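Methylthioribose-1-phosphate isomerase (Saccharomyces cerevisiae, PDB 1W2W) catalyses the interconversion of methylthioribose-1-phosphate and methylthioribulose-1-phosphate, the first step from this sugar phosphate in the methionine salvage pathway of yeast. Local coordinates at residues A[99-103]-A[116-120]. Residue numbers count along the deposited sequence, not the author numbering.
Sequences LDFLL and LVEIK
Two successive helices, 88-103 and 111-124, form an antiparallel helical hairpin in the helix-rich N-terminal half of the isomerase, a member of the eIF2B alpha/beta/delta family. Segments 99-103 and 116-120 are regular alpha-helix, with Leu103 N hydrogen-bonded to Leu99 O and Lys120 N to Leu116 O. Their axes run at 174° and approach to 11.1 Å, a spacing filled mainly by Leu99 and Leu116, with the Lys120 chain along one margin; Leu99 and Leu116 set the register, CA to CA 7.0 Å. Both adopt the mt rotamer and point across the gap. Leu116 reaches the first helix: its CD1 lies 3.6 Å from Leu99 O and 3.7 Å from Leu103 CB, while its CD2 packs 4.0 Å from Leu102 CD2 and 4.2 Å from Leu99 CD2. Leu99 CD1 turns to the next turn of the partner helix, 4.4 Å from Ile119 CG2 and 3.8 Å from Lys120 CG. Leu99, Leu102 and Ile119 also touch helix 53-73, and Ile119 meets Phe132 and Leu136 of helix 129-168, so the buried side of the hairpin joins a larger helical core. At the more exposed margin, Lys120 starts sideways but extends with chi2 to chi4 all t, its methylenes flanking Leu99; this brings Lys120 NZ to Asp100 OD1, a hydrogen-bonded salt bridge of 2.7 Å.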
ATOM      1  N   LEU A  99       4.862  35.928  -4.253  1.00 16.78           N
ATOM      2  CA  LEU A  99       5.697  35.016  -3.461  1.00 16.24           C
ATOM      3  C   LEU A  99       4.942  34.340  -2.321  1.00 17.19           C
ATOM      4  O   LEU A  99       5.121  33.145  -2.071  1.00 15.69           O
ATOM      5  CB  LEU A  99       6.968  35.713  -2.958  1.00 15.86           C
ATOM      6  CG  LEU A  99       7.936  36.239  -4.017  1.00 14.62           C
ATOM      7  CD1 LEU A  99       9.007  37.106  -3.352  1.00 14.91           C
ATOM      8  CD2 LEU A  99       8.578  35.074  -4.783  1.00 16.19           C
ATOM      9  N   ASP A 100       4.093  35.090  -1.629  1.00 16.55           N
ATOM     10  CA  ASP A 100       3.196  34.498  -0.639  1.00 17.09           C
ATOM     11  C   ASP A 100       2.204  33.496  -1.237  1.00 15.66           C
ATOM     12  O   ASP A 100       1.921  32.461  -0.633  1.00 14.78           O
ATOM     13  CB  ASP A 100       2.468  35.583   0.175  1.00 17.01           C
ATOM     14  CG  ASP A 100       3.426  36.475   0.962  1.00 21.09           C
ATOM     15  OD1 ASP A 100       4.610  36.108   1.137  1.00 22.42           O
ATOM     16  OD2 ASP A 100       3.080  37.579   1.443  1.00 21.43           O
ATOM     17  N   PHE A 101       1.676  33.799  -2.423  1.00 14.34           N
ATOM     18  CA  PHE A 101       0.802  32.869  -3.140  1.00 15.41           C
ATOM     19  C   PHE A 101       1.562  31.566  -3.413  1.00 14.88           C
ATOM     20  O   PHE A 101       1.081  30.465  -3.096  1.00 14.35           O
ATOM     21  CB  PHE A 101       0.329  33.531  -4.440  1.00 15.16           C
ATOM     22  CG  PHE A 101      -0.451  32.629  -5.354  1.00 17.20           C
ATOM     23  CD1 PHE A 101      -1.603  31.992  -4.913  1.00 19.18           C
ATOM     24  CD2 PHE A 101      -0.024  32.424  -6.655  1.00 17.91           C
ATOM     25  CE1 PHE A 101      -2.319  31.162  -5.759  1.00 21.73           C
ATOM     26  CE2 PHE A 101      -0.740  31.596  -7.510  1.00 20.93           C
ATOM     27  CZ  PHE A 101      -1.889  30.968  -7.060  1.00 20.36           C
ATOM     28  N   LEU A 102       2.756  31.699  -3.985  1.00 13.83           N
ATOM     29  CA  LEU A 102       3.586  30.529  -4.310  1.00 13.17           C
ATOM     30  C   LEU A 102       3.843  29.677  -3.070  1.00 13.82           C
ATOM     31  O   LEU A 102       3.729  28.446  -3.117  1.00 13.96           O
ATOM     32  CB  LEU A 102       4.923  30.975  -4.915  1.00 14.29           C
ATOM     33  CG  LEU A 102       5.889  29.867  -5.350  1.00 12.99           C
ATOM     34  CD1 LEU A 102       5.165  28.965  -6.345  1.00 14.77           C
ATOM     35  CD2 LEU A 102       7.105  30.495  -6.024  1.00 13.86           C
ATOM     36  N   LEU A 103       4.193  30.339  -1.967  1.00 13.48           N
ATOM     37  CA  LEU A 103       4.419  29.672  -0.687  1.00 14.97           C
ATOM     38  C   LEU A 103       3.234  28.805  -0.262  1.00 15.36           C
ATOM     39  O   LEU A 103       3.412  27.750   0.356  1.00 14.68           O
ATOM     40  CB  LEU A 103       4.725  30.695   0.413  1.00 14.92           C
ATOM     41  CG  LEU A 103       4.950  30.134   1.818  1.00 16.00           C
ATOM     42  CD1 LEU A 103       6.308  29.441   1.873  1.00 16.20           C
ATOM     43  CD2 LEU A 103       4.873  31.241   2.854  1.00 16.56           C
ATOM     44  N   LEU A 116      12.164  30.850  -0.521  1.00 13.43           N
ATOM     45  CA  LEU A 116      11.413  32.092  -0.730  1.00 15.49           C
ATOM     46  C   LEU A 116      11.847  33.193   0.241  1.00 16.74           C
ATOM     47  O   LEU A 116      11.843  34.373  -0.113  1.00 16.60           O
ATOM     48  CB  LEU A 116       9.902  31.860  -0.655  1.00 15.77           C
ATOM     49  CG  LEU A 116       9.348  30.933  -1.744  1.00 16.51           C
ATOM     50  CD1 LEU A 116       7.831  30.809  -1.631  1.00 17.86           C
ATOM     51  CD2 LEU A 116       9.764  31.361  -3.155  1.00 17.32           C
ATOM     52  N   VAL A 117      12.230  32.809   1.455  1.00 17.00           N
ATOM     53  CA  VAL A 117      12.788  33.756   2.424  1.00 17.87           C
ATOM     54  C   VAL A 117      14.045  34.409   1.850  1.00 18.03           C
ATOM     55  O   VAL A 117      14.205  35.633   1.903  1.00 18.67           O
ATOM     56  CB  VAL A 117      13.111  33.059   3.774  1.00 17.82           C
ATOM     57  CG1 VAL A 117      14.022  33.929   4.644  1.00 19.19           C
ATOM     58  CG2 VAL A 117      11.826  32.678   4.511  1.00 18.18           C
ATOM     59  N   GLU A 118      14.926  33.588   1.286  1.00 16.65           N
ATOM     60  CA  GLU A 118      16.154  34.077   0.688  1.00 18.32           C
ATOM     61  C   GLU A 118      15.845  34.974  -0.506  1.00 17.08           C
ATOM     62  O   GLU A 118      16.461  36.033  -0.658  1.00 18.67           O
ATOM     63  CB  GLU A 118      17.067  32.919   0.277  1.00 18.85           C
ATOM     64  CG  GLU A 118      18.481  33.332  -0.114  1.00 24.86           C
ATOM     65  CD  GLU A 118      19.088  34.387   0.799  1.00 29.51           C
ATOM     66  OE1 GLU A 118      19.067  34.215   2.038  1.00 31.73           O
ATOM     67  OE2 GLU A 118      19.596  35.394   0.267  1.00 31.89           O
ATOM     68  N   ILE A 119      14.889  34.566  -1.343  1.00 16.57           N
ATOM     69  CA  ILE A 119      14.528  35.395  -2.498  1.00 15.08           C
ATOM     70  C   ILE A 119      13.980  36.754  -2.037  1.00 16.24           C
ATOM     71  O   ILE A 119      14.315  37.792  -2.627  1.00 15.60           O
ATOM     72  CB  ILE A 119      13.543  34.678  -3.436  1.00 15.64           C
ATOM     73  CG1 ILE A 119      14.229  33.477  -4.100  1.00 14.46           C
ATOM     74  CG2 ILE A 119      12.970  35.670  -4.476  1.00 13.54           C
ATOM     75  CD1 ILE A 119      13.281  32.490  -4.779  1.00 16.69           C
ATOM     76  N   LYS A 120      13.156  36.753  -0.992  1.00 15.86           N
ATOM     77  CA  LYS A 120      12.676  38.020  -0.421  1.00 18.39           C
ATOM     78  C   LYS A 120      13.809  38.910   0.099  1.00 18.79           C
ATOM     79  O   LYS A 120      13.768  40.143  -0.058  1.00 19.24           O
ATOM     80  CB  LYS A 120      11.653  37.785   0.686  1.00 16.38           C
ATOM     81  CG  LYS A 120      10.285  37.391   0.170  1.00 19.77           C
ATOM     82  CD  LYS A 120       9.256  37.441   1.279  1.00 21.58           C
ATOM     83  CE  LYS A 120       7.901  36.985   0.789  1.00 22.87           C
ATOM     84  NZ  LYS A 120       6.890  37.328   1.825  1.00 24.16           N
TER